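Local coordinates for protein UDP-N-acetylglucosamine 2-epimerase (Methanocaldococcus jannaschii, PDB 4NES) that probably catalyses the reversible epimerization at C-2 of UDP-N-acetylglucosamine to give UDP-N-acetylmannosamine, working as a homodimer, at residues E223-F226 against E227-I231. Residues are numbered along the deposited sequence; the frame is centred on the assembly and turned at random.
Sequences EGIF and EIIEI
A bend at chi2 of Glu-223 (-77°) and an extended chain beyond CG in Glu-227 bring the two carboxylates together, one helical turn apart. OE2 of Glu-223 lies 3.5 Å from OE1 of Glu-227, and the carboxylate planes are turned 57° apart. Both groups form salt bridges to Lys-327, at the start of helix 327-338.

On the buried side, Ile-225 meets two isoleucines. Its CG2 branch, anti to the backbone N, lies 4.0 Å from CD1 of Ile-229. Its CD1 comes within 4.3 Å of CD1 of Ile-228. Ile-225 and Ile-228 also pack on Leu-285 of strand 283-286, so this face joins helix 215-232 to the parallel sheet of one half of the GT-B fold.

Regular i to i+4 backbone bonds hold the spacing. Ile-228 N donates to Gly-224 O at 3.0 Å, and Glu-230 N reaches Phe-226 O over a longer 3.3 Å. The chain of Glu-230 also passes by that oxygen, with CG 3.3 Å from Phe-226 O.

Alone, the two paired acids would probably repel each other. The shared lysine probably offsets their charge and ties this helix to its neighbour.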
ATOM      1  N   GLU A 223       0.985 -33.166  14.604  1.00 17.44           N
ATOM      2  CA  GLU A 223       0.362 -34.007  15.630  1.00 22.65           C
ATOM      3  C   GLU A 223      -1.065 -34.343  15.224  1.00 16.03           C
ATOM      4  O   GLU A 223      -1.492 -35.496  15.297  1.00 17.82           O
ATOM      5  CB  GLU A 223       0.333 -33.270  16.974  1.00 24.60           C
ATOM      6  CG  GLU A 223       0.789 -34.074  18.185  1.00 42.88           C
ATOM      7  CD  GLU A 223      -0.242 -35.066  18.699  1.00 47.92           C
ATOM      8  OE1 GLU A 223      -0.739 -34.863  19.828  1.00 41.82           O
ATOM      9  OE2 GLU A 223      -0.539 -36.056  17.994  1.00 47.28           O
ATOM     10  N   GLY A 224      -1.799 -33.321  14.790  1.00 16.63           N
ATOM     11  CA  GLY A 224      -3.161 -33.500  14.324  1.00 18.15           C
ATOM     12  C   GLY A 224      -3.271 -34.490  13.181  1.00 14.61           C
ATOM     13  O   GLY A 224      -4.166 -35.332  13.170  1.00 17.31           O
ATOM     14  N   ILE A 225      -2.363 -34.397  12.213  1.00 15.67           N
ATOM     15  CA  ILE A 225      -2.381 -35.323  11.088  1.00 16.28           C
ATOM     16  C   ILE A 225      -2.076 -36.757  11.542  1.00 15.10           C
ATOM     17  O   ILE A 225      -2.752 -37.695  11.124  1.00 17.93           O
ATOM     18  CB  ILE A 225      -1.410 -34.890   9.972  1.00 16.92           C
ATOM     19  CG1 ILE A 225      -1.820 -33.523   9.406  1.00 16.22           C
ATOM     20  CG2 ILE A 225      -1.372 -35.938   8.871  1.00 20.51           C
ATOM     21  CD1 ILE A 225      -3.186 -33.511   8.728  1.00 19.59           C
ATOM     22  N   PHE A 226      -1.073 -36.921  12.403  1.00 15.32           N
ATOM     23  CA  PHE A 226      -0.748 -38.235  12.961  1.00 14.77           C
ATOM     24  C   PHE A 226      -1.974 -38.861  13.637  1.00 15.51           C
ATOM     25  O   PHE A 226      -2.215 -40.064  13.530  1.00 15.79           O
ATOM     26  CB  PHE A 226       0.368 -38.095  13.996  1.00 15.03           C
ATOM     27  CG  PHE A 226       1.758 -38.223  13.435  1.00 21.96           C
ATOM     28  CD1 PHE A 226       2.206 -37.377  12.434  1.00 24.78           C
ATOM     29  CD2 PHE A 226       2.634 -39.170  13.946  1.00 20.80           C
ATOM     30  CE1 PHE A 226       3.493 -37.491  11.934  1.00 24.39           C
ATOM     31  CE2 PHE A 226       3.922 -39.289  13.445  1.00 22.08           C
ATOM     32  CZ  PHE A 226       4.351 -38.446  12.442  1.00 20.56           C
ATOM     33  N   GLU A 227      -2.752 -38.028  14.323  1.00 18.84           N
ATOM     34  CA  GLU A 227      -3.917 -38.500  15.056  1.00 17.48           C
ATOM     35  C   GLU A 227      -5.084 -38.900  14.148  1.00 21.72           C
ATOM     36  O   GLU A 227      -5.750 -39.907  14.403  1.00 19.88           O
ATOM     37  CB  GLU A 227      -4.356 -37.436  16.052  1.00 23.85           C
ATOM     38  CG  GLU A 227      -4.959 -37.981  17.314  1.00 40.31           C
ATOM     39  CD  GLU A 227      -4.961 -36.956  18.411  1.00 45.62           C
ATOM     40  OE1 GLU A 227      -3.877 -36.695  18.972  1.00 46.57           O
ATOM     41  OE2 GLU A 227      -6.039 -36.406  18.706  1.00 51.10           O
ATOM     42  N   ILE A 228      -5.334 -38.101  13.107  1.00 18.15           N
ATOM     43  CA  ILE A 228      -6.325 -38.432  12.080  1.00 18.62           C
ATOM     44  C   ILE A 228      -6.078 -39.822  11.526  1.00 16.42           C
ATOM     45  O   ILE A 228      -6.994 -40.626  11.378  1.00 19.36           O
ATOM     46  CB  ILE A 228      -6.224 -37.461  10.871  1.00 27.62           C
ATOM     47  CG1 ILE A 228      -6.921 -36.140  11.153  1.00 36.60           C
ATOM     48  CG2 ILE A 228      -6.819 -38.084   9.604  1.00 31.07           C
ATOM     49  CD1 ILE A 228      -6.923 -35.241   9.934  1.00 27.79           C
ATOM     50  N   ILE A 229      -4.814 -40.080  11.206  1.00 17.31           N
ATOM     51  CA  ILE A 229      -4.392 -41.340  10.633  1.00 14.67           C
ATOM     52  C   ILE A 229      -4.731 -42.515  11.557  1.00 16.37           C
ATOM     53  O   ILE A 229      -5.237 -43.543  11.116  1.00 19.66           O
ATOM     54  CB  ILE A 229      -2.883 -41.308  10.368  1.00 14.39           C
ATOM     55  CG1 ILE A 229      -2.557 -40.280   9.279  1.00 16.81           C
ATOM     56  CG2 ILE A 229      -2.376 -42.695  10.005  1.00 15.13           C
ATOM     57  CD1 ILE A 229      -1.085 -39.938   9.184  1.00 18.00           C
ATOM     58  N   GLU A 230      -4.458 -42.347  12.844  1.00 18.02           N
ATOM     59  CA  GLU A 230      -4.679 -43.408  13.819  1.00 18.12           C
ATOM     60  C   GLU A 230      -6.158 -43.634  14.105  1.00 19.47           C
ATOM     61  O   GLU A 230      -6.603 -44.768  14.265  1.00 23.99           O
ATOM     62  CB  GLU A 230      -3.945 -43.064  15.110  1.00 16.14           C
ATOM     63  CG  GLU A 230      -2.438 -43.081  14.956  1.00 21.42           C
ATOM     64  CD  GLU A 230      -1.734 -42.251  16.006  1.00 23.92           C
ATOM     65  OE1 GLU A 230      -2.421 -41.671  16.875  1.00 26.37           O
ATOM     66  OE2 GLU A 230      -0.488 -42.171  15.950  1.00 25.60           O
ATOM     67  N   ILE A 231      -6.918 -42.546  14.167  1.00 18.17           N
ATOM     68  CA  ILE A 231      -8.328 -42.626  14.525  1.00 16.85           C
ATOM     69  C   ILE A 231      -9.180 -43.126  13.364  1.00 16.90           C
ATOM     70  O   ILE A 231     -10.075 -43.952  13.554  1.00 21.08           O
ATOM     71  CB  ILE A 231      -8.845 -41.261  15.033  1.00 15.18           C
ATOM     72  CG1 ILE A 231      -8.270 -40.974  16.422  1.00 17.67           C
ATOM     73  CG2 ILE A 231     -10.365 -41.218  15.066  1.00 18.69           C
ATOM     74  CD1 ILE A 231      -8.611 -39.603  16.949  1.00 20.42           C
TER